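Local coordinates for protein BH2851 (Bacillus halodurans, PDB 2GFG) that is of unknown function but has the CYTH barrel fold and, as a putative adenylate cyclase, probably acts on a nucleotide or other phosphate-bearing substrate, at residues A[24-29]-A[136-141]; A[126-129]-A[134-137]; A[51-56]-A[107-112]; A[68-73]-A[77-82]. One frame throughout, in Å; residues are numbered along the deposited sequence.

Contact 1. Residues A[24-29]-A[136-141]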
loop_
_atom_site.group_PDB
_atom_site.type_symbol
_atom_site.label_atom_id
_atom_site.label_comp_id
_atom_site.label_asym_id
_atom_site.label_seq_id
_atom_site.Cartn_x
_atom_site.Cartn_y
_atom_site.Cartn_z
ATOM N N SER A 24 -3.900 11.927 -18.658
ATOM C CA SER A 24 -4.131 12.267 -20.069
ATOM C C SER A 24 -3.105 11.609 -21.014
ATOM O O SER A 24 -3.483 10.972 -22.000
ATOM C CB SER A 24 -4.104 13.790 -20.257
ATOM O OG SER A 24 -4.299 14.139 -21.611
ATOM N N GLN A 25 -1.817 11.758 -20.697
ATOM C CA GLN A 25 -0.734 11.278 -21.599
ATOM C C GLN A 25 -0.631 9.746 -21.658
ATOM O O GLN A 25 -0.323 9.183 -22.714
ATOM C CB GLN A 25 0.599 11.892 -21.204
ATOM C CG GLN A 25 0.660 13.376 -21.496
ATOM C CD GLN A 25 1.974 14.004 -21.120
ATOM O OE1 GLN A 25 2.706 13.488 -20.277
ATOM N NE2 GLN A 25 2.278 15.144 -21.734
ATOM N N LEU A 26 -0.954 9.077 -20.546
ATOM C CA LEU A 26 -1.031 7.601 -20.523
ATOM C C LEU A 26 -2.397 7.071 -21.057
ATOM O O LEU A 26 -2.618 5.861 -21.098
ATOM C CB LEU A 26 -0.776 7.075 -19.107
ATOM C CG LEU A 26 0.596 7.430 -18.497
ATOM C CD1 LEU A 26 0.602 7.171 -17.018
ATOM C CD2 LEU A 26 1.717 6.655 -19.181
ATOM N N HIS A 27 -3.287 7.994 -21.467
ATOM C CA HIS A 27 -4.624 7.647 -22.036
ATOM C C HIS A 27 -5.467 6.782 -21.070
ATOM O O HIS A 27 -6.131 5.824 -21.488
ATOM C CB HIS A 27 -4.477 6.956 -23.414
ATOM C CG HIS A 27 -3.723 7.771 -24.422
ATOM N N ILE A 28 -5.448 7.159 -19.786
ATOM C CA ILE A 28 -6.202 6.459 -18.740
ATOM C C ILE A 28 -7.576 7.098 -18.568
ATOM O O ILE A 28 -7.680 8.301 -18.349
ATOM C CB ILE A 28 -5.437 6.490 -17.387
ATOM C CG1 ILE A 28 -4.143 5.680 -17.502
ATOM C CG2 ILE A 28 -6.326 5.938 -16.229
ATOM C CD1 ILE A 28 -3.155 5.948 -16.417
ATOM N N GLY A 29 -8.627 6.282 -18.649
ATOM C CA GLY A 29 -10.004 6.773 -18.489
ATOM C C GLY A 29 -10.412 6.895 -17.027
ATOM O O GLY A 29 -9.791 6.302 -16.150
ATOM N N LEU A 136 2.565 0.014 -13.556
ATOM C CA LEU A 136 2.630 1.421 -13.141
ATOM C C LEU A 136 1.298 1.834 -12.538
ATOM O O LEU A 136 0.275 1.749 -13.194
ATOM C CB LEU A 136 2.956 2.308 -14.351
ATOM C CG LEU A 136 3.156 3.810 -14.113
ATOM C CD1 LEU A 136 4.377 4.063 -13.227
ATOM C CD2 LEU A 136 3.302 4.512 -15.428
ATOM N N CYS A 137 1.318 2.270 -11.277
ATOM C CA CYS A 137 0.084 2.660 -10.561
ATOM C C CYS A 137 -0.025 4.187 -10.382
ATOM O O CYS A 137 0.940 4.834 -10.000
ATOM C CB CYS A 137 0.035 1.982 -9.184
ATOM S SG CYS A 137 0.118 0.161 -9.224
ATOM N N LEU A 138 -1.214 4.749 -10.686
ATOM C CA LEU A 138 -1.526 6.164 -10.361
ATOM C C LEU A 138 -2.487 6.204 -9.183
ATOM O O LEU A 138 -3.641 5.811 -9.312
ATOM C CB LEU A 138 -2.136 6.888 -11.563
ATOM C CG LEU A 138 -1.186 7.288 -12.714
ATOM C CD1 LEU A 138 -1.981 7.836 -13.864
ATOM C CD2 LEU A 138 -0.165 8.303 -12.266
ATOM N N ASP A 139 -2.011 6.723 -8.044
ATOM C CA ASP A 139 -2.766 6.695 -6.776
ATOM C C ASP A 139 -3.153 8.074 -6.301
ATOM O O ASP A 139 -2.290 8.885 -5.959
ATOM C CB ASP A 139 -1.922 6.039 -5.677
ATOM C CG ASP A 139 -1.734 4.561 -5.883
ATOM O OD1 ASP A 139 -2.320 3.997 -6.824
ATOM O OD2 ASP A 139 -1.002 3.952 -5.075
ATOM N N HIS A 140 -4.460 8.316 -6.227
ATOM C CA HIS A 140 -5.007 9.496 -5.587
ATOM C C HIS A 140 -5.597 9.044 -4.249
ATOM O O HIS A 140 -6.542 8.242 -4.217
ATOM C CB HIS A 140 -6.080 10.144 -6.487
ATOM C CG HIS A 140 -6.857 11.242 -5.823
ATOM N ND1 HIS A 140 -8.180 11.496 -6.117
ATOM C CD2 HIS A 140 -6.510 12.125 -4.856
ATOM C CE1 HIS A 140 -8.605 12.505 -5.377
ATOM N NE2 HIS A 140 -7.617 12.891 -4.592
ATOM N N SER A 141 -5.007 9.519 -3.152
ATOM C CA SER A 141 -5.386 9.073 -1.807
ATOM C C SER A 141 -5.964 10.203 -0.983
ATOM O O SER A 141 -5.569 11.344 -1.134
ATOM C CB SER A 141 -4.167 8.486 -1.079
ATOM O OG SER A 141 -3.627 7.400 -1.799
#
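Leu26 and Ile28 press onto Leu136 and Leu138, packing the turn after helix 16-25 against the outside of the closed antiparallel barrel of the CYTH fold. The helix ends in a Schellman motif: His27 takes a positive phi, and its N bonds back to Ser24 O at 3.0 Å. This reversal brings the residues on either side of His27, Leu26 and Ile28, round to the strand.

The interaction is wholly apolar and is carried by methyl groups. Leu26 offers one branch to two partners: CD1 lies 4.1 Å from Leu136 CD2 and equally 4.1 Å from Leu138 CD1, so it bridges two residues on the same face of strand 134-143. Its side chain crosses that of Leu136 at about a right angle. Leu136 reaches this position with CG anti to the backbone N (chi1 -176°), whereas Leu138 carries its CG anti to the carbonyl carbon (chi1 -75°), which brings its CD1 up to both Leu26 CD1 and Ile28 CD1.

Between them Cys137 points its side chain the other way, as does Asp139 beyond, whose carboxylate is held by salt bridges to Arg126 and Lys182 on the charged inner side of the barrel. The leucine face is closed by more apolar groups: Phe19 and Ile23 of helix 16-25 touch Leu138, Phe172 touches Leu26, and Ala127 and Phe33 touch Ile28.

Packing is tightest where the two side chains meet at a slant, the terminal methyl Ile28 CD1 standing 3.4 Å from Leu138 CD1, closer than usual van der Waals contact.

Contact 2. Residues A[126-129]-A[134-137]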
loop_
_atom_site.group_PDB
_atom_site.type_symbol
_atom_site.label_atom_id
_atom_site.label_comp_id
_atom_site.label_asym_id
_atom_site.label_seq_id
_atom_site.Cartn_x
_atom_site.Cartn_y
_atom_site.Cartn_z
ATOM N N ARG A 126 -7.331 4.255 -7.578
ATOM C CA ARG A 126 -6.150 3.702 -8.256
ATOM C C ARG A 126 -6.415 3.295 -9.693
ATOM O O ARG A 126 -7.375 2.600 -9.979
ATOM C CB ARG A 126 -5.632 2.487 -7.484
ATOM C CG ARG A 126 -4.460 1.745 -8.187
ATOM C CD ARG A 126 -3.862 0.669 -7.316
ATOM N NE ARG A 126 -3.189 1.217 -6.139
ATOM C CZ ARG A 126 -2.526 0.489 -5.239
ATOM N NH1 ARG A 126 -2.459 -0.845 -5.352
ATOM N NH2 ARG A 126 -1.945 1.088 -4.210
ATOM N N ALA A 127 -5.507 3.702 -10.581
ATOM C CA ALA A 127 -5.454 3.204 -11.943
ATOM C C ALA A 127 -4.139 2.427 -12.115
ATOM O O ALA A 127 -3.110 2.832 -11.588
ATOM C CB ALA A 127 -5.524 4.344 -12.917
ATOM N N GLU A 128 -4.201 1.282 -12.802
ATOM C CA GLU A 128 -3.006 0.448 -13.058
ATOM C C GLU A 128 -2.873 0.144 -14.527
ATOM O O GLU A 128 -3.859 -0.126 -15.196
ATOM C CB GLU A 128 -3.080 -0.875 -12.283
ATOM C CG GLU A 128 -3.050 -0.727 -10.787
ATOM C CD GLU A 128 -2.922 -2.075 -10.059
ATOM O OE1 GLU A 128 -2.015 -2.858 -10.400
ATOM O OE2 GLU A 128 -3.722 -2.331 -9.140
ATOM N N ILE A 129 -1.641 0.202 -15.032
ATOM C CA ILE A 129 -1.337 -0.203 -16.413
ATOM C C ILE A 129 -0.085 -1.049 -16.432
ATOM O O ILE A 129 0.743 -0.950 -15.532
ATOM C CB ILE A 129 -1.146 1.041 -17.368
ATOM C CG1 ILE A 129 0.003 1.954 -16.876
ATOM C CG2 ILE A 129 -2.445 1.823 -17.484
ATOM C CD1 ILE A 129 0.381 3.062 -17.870
ATOM N N GLY A 134 6.772 -4.402 -16.066
ATOM C CA GLY A 134 6.151 -4.271 -14.746
ATOM C C GLY A 134 4.805 -3.575 -14.796
ATOM O O GLY A 134 4.141 -3.550 -15.837
ATOM N N ILE A 135 4.391 -3.024 -13.653
ATOM C CA ILE A 135 3.095 -2.367 -13.526
ATOM C C ILE A 135 3.274 -0.955 -12.956
ATOM O O ILE A 135 4.044 -0.752 -12.020
ATOM C CB ILE A 135 2.114 -3.212 -12.632
ATOM C CG1 ILE A 135 1.789 -4.542 -13.330
ATOM C CG2 ILE A 135 0.805 -2.418 -12.317
ATOM C CD1 ILE A 135 1.001 -5.523 -12.487
ATOM N N LEU A 136 2.565 0.014 -13.556
ATOM C CA LEU A 136 2.630 1.421 -13.141
ATOM C C LEU A 136 1.298 1.834 -12.538
ATOM O O LEU A 136 0.275 1.749 -13.194
ATOM C CB LEU A 136 2.956 2.308 -14.351
ATOM C CG LEU A 136 3.156 3.810 -14.113
ATOM C CD1 LEU A 136 4.377 4.063 -13.227
ATOM C CD2 LEU A 136 3.302 4.512 -15.428
ATOM N N CYS A 137 1.318 2.270 -11.277
ATOM C CA CYS A 137 0.084 2.660 -10.561
ATOM C C CYS A 137 -0.025 4.187 -10.382
ATOM O O CYS A 137 0.940 4.834 -10.000
ATOM C CB CYS A 137 0.035 1.982 -9.184
ATOM S SG CYS A 137 0.118 0.161 -9.224
#
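Ile129 and Leu136 form an antiparallel hydrogen-bonded pair, each backbone serving the other: Leu136 N gives a bond to Ile129 O at 2.9 Å, and Ile129 N returns one to Leu136 O at 3.1 Å. Both oxygens also receive a CA-H contact, Leu136 O from Glu128 CA and Ile129 O from Ile135 CA. Further along, Ala127 O lies 3.4 Å from Cys137 CA and probably accepts a hydrogen bond from Leu138 N.

Glu128 and Cys137 form a non-hydrogen-bonded pair; on their face Cys137 SG rests 3.6 Å from Glu128 CG, and the extended glutamate side chain brings OE1 to 3.4 Å from the methyl Ile135 CG2. Arg126 passes Cys137 with its aliphatic part; its NE is engaged by Asp139 OD1 in a salt bridge. On the other face Ile129 CG1, set between its backbone N and carbonyl carbon (chi1 59°), runs alongside Leu136 CB at 3.9 Å.

This is the beta hairpin of strands 117-131 and 134-143. Strand 146-155 borders its second arm through backbone bonds of Ile135 to Glu154 and Cys137 to Glu152, strand 34-42 borders the first through Lys34, and Leu26, just after helix 16-25, touches Ile129.

Contact 3. Residues A[51-56]-A[107-112]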
loop_
_atom_site.group_PDB
_atom_site.type_symbol
_atom_site.label_atom_id
_atom_site.label_comp_id
_atom_site.label_asym_id
_atom_site.label_seq_id
_atom_site.Cartn_x
_atom_site.Cartn_y
_atom_site.Cartn_z
ATOM N N GLN A 51 9.589 -2.466 13.629
ATOM C CA GLN A 51 10.088 -3.636 12.891
ATOM C C GLN A 51 9.936 -3.445 11.362
ATOM O O GLN A 51 9.999 -4.412 10.597
ATOM C CB GLN A 51 9.378 -4.895 13.360
ATOM C CG GLN A 51 9.580 -5.171 14.856
ATOM C CD GLN A 51 9.242 -6.594 15.256
ATOM O OE1 GLN A 51 9.467 -7.534 14.497
ATOM N NE2 GLN A 51 8.759 -6.764 16.477
ATOM N N SER A 52 9.810 -2.173 10.935
ATOM C CA SER A 52 9.689 -1.797 9.513
ATOM C C SER A 52 8.572 -2.572 8.782
ATOM O O SER A 52 8.670 -2.854 7.574
ATOM C CB SER A 52 11.035 -1.969 8.805
ATOM O OG SER A 52 12.039 -1.186 9.440
ATOM N N SER A 53 7.485 -2.840 9.507
ATOM C CA SER A 53 6.370 -3.612 8.977
ATOM C C SER A 53 5.091 -2.808 8.990
ATOM O O SER A 53 4.982 -1.787 9.701
ATOM C CB SER A 53 6.182 -4.890 9.788
ATOM O OG SER A 53 7.295 -5.752 9.633
ATOM N N ALA A 54 4.116 -3.271 8.202
ATOM C CA ALA A 54 2.823 -2.618 8.089
ATOM C C ALA A 54 1.718 -3.660 7.963
ATOM O O ALA A 54 1.826 -4.611 7.154
ATOM C CB ALA A 54 2.805 -1.678 6.887
ATOM N N LEU A 55 0.652 -3.473 8.750
ATOM C CA LEU A 55 -0.487 -4.381 8.772
ATOM C C LEU A 55 -1.742 -3.609 8.398
ATOM O O LEU A 55 -2.043 -2.572 9.001
ATOM C CB LEU A 55 -0.644 -4.987 10.169
ATOM C CG LEU A 55 -1.694 -6.086 10.372
ATOM C CD1 LEU A 55 -1.304 -7.341 9.671
ATOM C CD2 LEU A 55 -1.886 -6.358 11.862
ATOM N N ARG A 56 -2.467 -4.105 7.400
ATOM C CA ARG A 56 -3.729 -3.487 6.977
ATOM C C ARG A 56 -4.774 -4.519 6.618
ATOM O O ARG A 56 -4.454 -5.693 6.375
ATOM C CB ARG A 56 -3.503 -2.567 5.759
ATOM C CG ARG A 56 -3.037 -3.310 4.485
ATOM C CD ARG A 56 -3.193 -2.470 3.232
ATOM N NE ARG A 56 -2.952 -3.284 2.021
ATOM C CZ ARG A 56 -1.905 -3.158 1.181
ATOM N NH1 ARG A 56 -1.031 -2.149 1.298
ATOM N NH2 ARG A 56 -1.793 -3.996 0.150
ATOM N N ARG A 107 2.965 -13.307 14.947
ATOM C CA ARG A 107 3.471 -14.017 16.128
ATOM C C ARG A 107 4.965 -14.374 15.997
ATOM O O ARG A 107 5.687 -14.342 16.980
ATOM C CB ARG A 107 2.618 -15.272 16.420
ATOM C CG ARG A 107 1.214 -14.919 16.952
ATOM C CD ARG A 107 0.471 -16.110 17.598
ATOM N NE ARG A 107 -0.317 -16.882 16.614
ATOM C CZ ARG A 107 -1.546 -17.409 16.839
ATOM N NH1 ARG A 107 -2.217 -17.167 17.984
ATOM N NH2 ARG A 107 -2.145 -18.110 15.873
ATOM N N ASP A 108 5.427 -14.648 14.764
ATOM C CA ASP A 108 6.883 -14.871 14.507
ATOM C C ASP A 108 7.717 -13.590 14.753
ATOM O O ASP A 108 8.905 -13.670 15.046
ATOM C CB ASP A 108 7.128 -15.370 13.075
ATOM C CG ASP A 108 6.609 -16.788 12.839
ATOM O OD1 ASP A 108 6.228 -17.480 13.816
ATOM O OD2 ASP A 108 6.583 -17.211 11.666
ATOM N N LEU A 109 7.082 -12.424 14.604
ATOM C CA LEU A 109 7.731 -11.119 14.879
ATOM C C LEU A 109 7.560 -10.653 16.355
ATOM O O LEU A 109 7.965 -9.542 16.702
ATOM C CB LEU A 109 7.178 -10.041 13.924
ATOM C CG LEU A 109 7.508 -10.214 12.433
ATOM C CD1 LEU A 109 6.715 -9.234 11.599
ATOM C CD2 LEU A 109 9.010 -10.055 12.164
ATOM N N SER A 110 6.981 -11.521 17.204
ATOM C CA SER A 110 6.711 -11.206 18.641
ATOM C C SER A 110 5.793 -9.972 18.821
ATOM O O SER A 110 5.917 -9.222 19.798
ATOM C CB SER A 110 8.027 -11.042 19.438
ATOM O OG SER A 110 8.693 -12.285 19.581
ATOM N N ILE A 111 4.845 -9.813 17.898
ATOM C CA ILE A 111 3.864 -8.738 17.963
ATOM C C ILE A 111 2.719 -9.189 18.859
ATOM O O ILE A 111 2.080 -10.191 18.568
ATOM C CB ILE A 111 3.279 -8.399 16.554
ATOM C CG1 ILE A 111 4.393 -8.053 15.556
ATOM C CG2 ILE A 111 2.250 -7.236 16.651
ATOM C CD1 ILE A 111 5.100 -6.716 15.827
ATOM N N PRO A 112 2.462 -8.455 19.976
ATOM C CA PRO A 112 1.309 -8.810 20.801
ATOM C C PRO A 112 -0.006 -8.444 20.090
ATOM O O PRO A 112 -0.331 -7.264 19.962
ATOM C CB PRO A 112 1.513 -7.972 22.065
ATOM C CG PRO A 112 2.302 -6.793 21.606
ATOM C CD PRO A 112 3.198 -7.294 20.525
#
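Gln51 and Leu109 join two helix C-termini: helix 47-50 and helix 101-108 each end in a Schellman motif, with Ser52 and Ser110 as the positive-phi residues, and the residue just before each turn makes the contact.

The one polar link is a side chain to backbone hydrogen bond. Gln51 NE2 donates to Leu109 O at 2.9 Å with an angle of 156° at the hydrogen; the donor lies in the carbonyl plane, and the oxygen sits only 7° out of the amide plane of Gln51. The side chain reaches there by leaving the backbone anti to the carbonyl carbon (chi1 -60°) and running on extended.

Around this bond the same amide also touches carbons. Its OE1 lies 3.4 Å from Leu109 CB and 3.5 Å from Leu109 CD2, while NE2 has Ile111 CD1 at 3.7 Å. The Gln51 side chain runs antiparallel to those of Leu109 and Ile111. Leu109 sends its other branch, CD1, to within 4.0 Å of Ser53 OG, a hydroxyl that donates from above the carbonyl plane to Gln51 O.

Ile111 also packs on Leu48, and Ser53 touches Gln70, so strand 63-71 backs this corner. Replacing Gln51 by an alanine would probably leave Leu109 O without this donor and open a gap beside Ile111 CD1.

An amide suits the site: OE1 and Leu109 O, both acceptors, stand 3.3 Å apart, so the nitrogen end alone can bond to that carbonyl, which fixes the rotation of the group.

Contact 4. Residues A[68-73]-A[77-82]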
loop_
_atom_site.group_PDB
_atom_site.type_symbol
_atom_site.label_atom_id
_atom_site.label_comp_id
_atom_site.label_asym_id
_atom_site.label_seq_id
_atom_site.Cartn_x
_atom_site.Cartn_y
_atom_site.Cartn_z
ATOM N N LEU A 68 -0.016 -8.307 5.662
ATOM C CA LEU A 68 1.185 -7.899 6.372
ATOM C C LEU A 68 2.292 -7.620 5.345
ATOM O O LEU A 68 2.398 -8.325 4.334
ATOM C CB LEU A 68 1.634 -9.002 7.341
ATOM C CG LEU A 68 2.949 -8.775 8.115
ATOM C CD1 LEU A 68 2.862 -7.551 9.022
ATOM C CD2 LEU A 68 3.314 -10.019 8.923
ATOM N N LYS A 69 3.062 -6.551 5.581
ATOM C CA LYS A 69 4.293 -6.264 4.823
ATOM C C LYS A 69 5.421 -6.205 5.802
ATOM O O LYS A 69 5.330 -5.484 6.782
ATOM C CB LYS A 69 4.199 -4.923 4.103
ATOM C CG LYS A 69 3.237 -4.898 2.947
ATOM C CD LYS A 69 3.193 -3.507 2.295
ATOM C CE LYS A 69 2.221 -3.474 1.120
ATOM N NZ LYS A 69 2.251 -2.175 0.383
ATOM N N GLN A 70 6.483 -6.986 5.556
ATOM C CA GLN A 70 7.669 -7.013 6.451
ATOM C C GLN A 70 8.963 -7.002 5.634
ATOM O O GLN A 70 8.929 -7.230 4.426
ATOM C CB GLN A 70 7.623 -8.246 7.380
ATOM C CG GLN A 70 7.662 -9.592 6.656
ATOM C CD GLN A 70 7.375 -10.760 7.585
ATOM O OE1 GLN A 70 6.315 -11.384 7.499
ATOM N NE2 GLN A 70 8.317 -11.048 8.500
ATOM N N PRO A 71 10.106 -6.677 6.284
ATOM C CA PRO A 71 11.397 -6.686 5.577
ATOM C C PRO A 71 11.774 -8.052 4.954
ATOM O O PRO A 71 11.341 -9.107 5.431
ATOM C CB PRO A 71 12.397 -6.299 6.672
ATOM C CG PRO A 71 11.610 -5.533 7.645
ATOM C CD PRO A 71 10.254 -6.157 7.663
ATOM N N HIS A 72 12.560 -7.996 3.886
ATOM C CA HIS A 72 12.972 -9.184 3.134
ATOM C C HIS A 72 14.258 -8.833 2.385
ATOM O O HIS A 72 14.463 -7.666 2.055
ATOM C CB HIS A 72 11.868 -9.578 2.145
ATOM C CG HIS A 72 11.957 -10.990 1.668
ATOM N ND1 HIS A 72 12.425 -11.325 0.413
ATOM C CD2 HIS A 72 11.636 -12.158 2.273
ATOM C CE1 HIS A 72 12.388 -12.637 0.269
ATOM N NE2 HIS A 72 11.911 -13.165 1.383
ATOM N N PRO A 73 15.176 -9.830 2.180
ATOM C CA PRO A 73 16.436 -9.537 1.461
ATOM C C PRO A 73 16.244 -8.625 0.233
ATOM O O PRO A 73 16.872 -7.568 0.150
ATOM C CB PRO A 73 16.926 -10.922 1.051
ATOM C CG PRO A 73 16.460 -11.814 2.162
ATOM C CD PRO A 73 15.142 -11.229 2.661
ATOM N N LEU A 77 8.449 -8.589 1.929
ATOM C CA LEU A 77 7.610 -9.790 1.867
ATOM C C LEU A 77 6.187 -9.408 2.208
ATOM O O LEU A 77 5.915 -8.908 3.313
ATOM C CB LEU A 77 8.111 -10.850 2.848
ATOM C CG LEU A 77 7.218 -12.083 3.087
ATOM C CD1 LEU A 77 6.868 -12.781 1.781
ATOM C CD2 LEU A 77 7.911 -13.043 4.043
ATOM N N GLU A 78 5.273 -9.652 1.264
ATOM C CA GLU A 78 3.868 -9.358 1.450
ATOM C C GLU A 78 3.095 -10.660 1.658
ATOM O O GLU A 78 3.129 -11.546 0.808
ATOM C CB GLU A 78 3.323 -8.617 0.234
ATOM C CG GLU A 78 2.045 -7.860 0.507
ATOM C CD GLU A 78 1.483 -7.197 -0.738
ATOM O OE1 GLU A 78 1.090 -7.920 -1.659
ATOM O OE2 GLU A 78 1.392 -5.961 -0.767
ATOM N N THR A 79 2.461 -10.792 2.820
ATOM C CA THR A 79 1.633 -11.955 3.133
ATOM C C THR A 79 0.174 -11.542 3.098
ATOM O O THR A 79 -0.269 -10.727 3.922
ATOM C CB THR A 79 1.987 -12.537 4.513
ATOM O OG1 THR A 79 3.376 -12.846 4.547
ATOM C CG2 THR A 79 1.179 -13.811 4.799
ATOM N N ASN A 80 -0.569 -12.091 2.123
ATOM C CA ASN A 80 -1.972 -11.737 1.898
ATOM C C ASN A 80 -2.914 -12.860 2.348
ATOM O O ASN A 80 -2.610 -14.053 2.172
ATOM C CB ASN A 80 -2.208 -11.442 0.409
ATOM C CG ASN A 80 -1.388 -10.264 -0.095
ATOM O OD1 ASN A 80 -1.430 -9.168 0.480
ATOM N ND2 ASN A 80 -0.682 -10.465 -1.199
ATOM N N GLN A 81 -4.062 -12.477 2.909
ATOM C CA GLN A 81 -5.094 -13.444 3.317
ATOM C C GLN A 81 -6.476 -12.846 3.106
ATOM O O GLN A 81 -6.755 -11.750 3.584
ATOM C CB GLN A 81 -4.908 -13.822 4.781
ATOM C CG GLN A 81 -5.826 -14.941 5.293
ATOM C CD GLN A 81 -5.666 -15.176 6.789
ATOM O OE1 GLN A 81 -4.605 -14.897 7.367
ATOM N NE2 GLN A 81 -6.724 -15.654 7.429
ATOM N N THR A 82 -7.333 -13.571 2.382
ATOM C CA THR A 82 -8.719 -13.153 2.154
ATOM C C THR A 82 -9.525 -13.285 3.434
ATOM O O THR A 82 -9.399 -14.273 4.152
ATOM C CB THR A 82 -9.402 -14.015 1.057
ATOM O OG1 THR A 82 -8.632 -13.971 -0.140
ATOM C CG2 THR A 82 -10.848 -13.509 0.757
HETATM O O HOH W 1 4.555 -10.650 5.397
#
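Leu68 and Gln70 pair with Thr79 and Leu77 through four backbone hydrogen bonds, two to each antiparallel pair; Thr79 N to Leu68 O and Leu77 N to Gln70 O are both 2.9 Å. On the face of Gln70, Leu77 and Thr79 a water lies 2.6 Å from Thr79 OG1, 2.8 Å from Gln70 OE1 and 3.0 Å from Leu77 O.

On the face of Lys69 and Glu78 these two side chains extend together. Glu78 OE2 touches Lys69 CE at 3.2 Å but stays 4.0 Å from Lys69 NZ, too far for a salt bridge; that ammonium is claimed by Glu7. Glu78 OE1 accepts a hydrogen bond from Asn80 ND2, which comes from above the carboxylate plane.

Packing finishes the ends. Gln70 CG, between its backbone N and carbonyl carbon (chi1 62°), lies beside Leu77 CB. His72 turns its ring obliquely toward Leu77, His72 CD2 lying 3.8 Å from Leu77 CB, while Leu68 faces Ala105 and Leu106 of helix 101-108.

With an alanine in place of Glu78, Asn80 ND2 would probably lose its acceptor, and Lys69 and Arg56 a nearby negative charge. The cluster of Lys69, Arg56, Glu7 and Glu78, in which Arg56 pairs only weakly with Glu78, is consistent with the charged barrel interior by which CYTH proteins bind phosphates and metal ions.

From the N terminus, the chain leaves helix 16-25 and opens the long loop that contact 1 closes on strand 134-143. Nested within it, contact 3 spans from the turn before strand 54-60 to the end of helix 101-108, and contact 4, a tight hairpin, is nested within contact 3. Contact 2 opens after contact 3 has closed and ends on the same strand as contact 1, sharing Leu136 and Cys137. Contacts 1 and 2 touch, and contacts 3 and 4 touch through neighbouring strands 54-60 and 63-71. Contact 1 lies across the chain's centre from contacts 3 and 4, about 32 Å from contact 3 between centres. One barrel sheet connects all four.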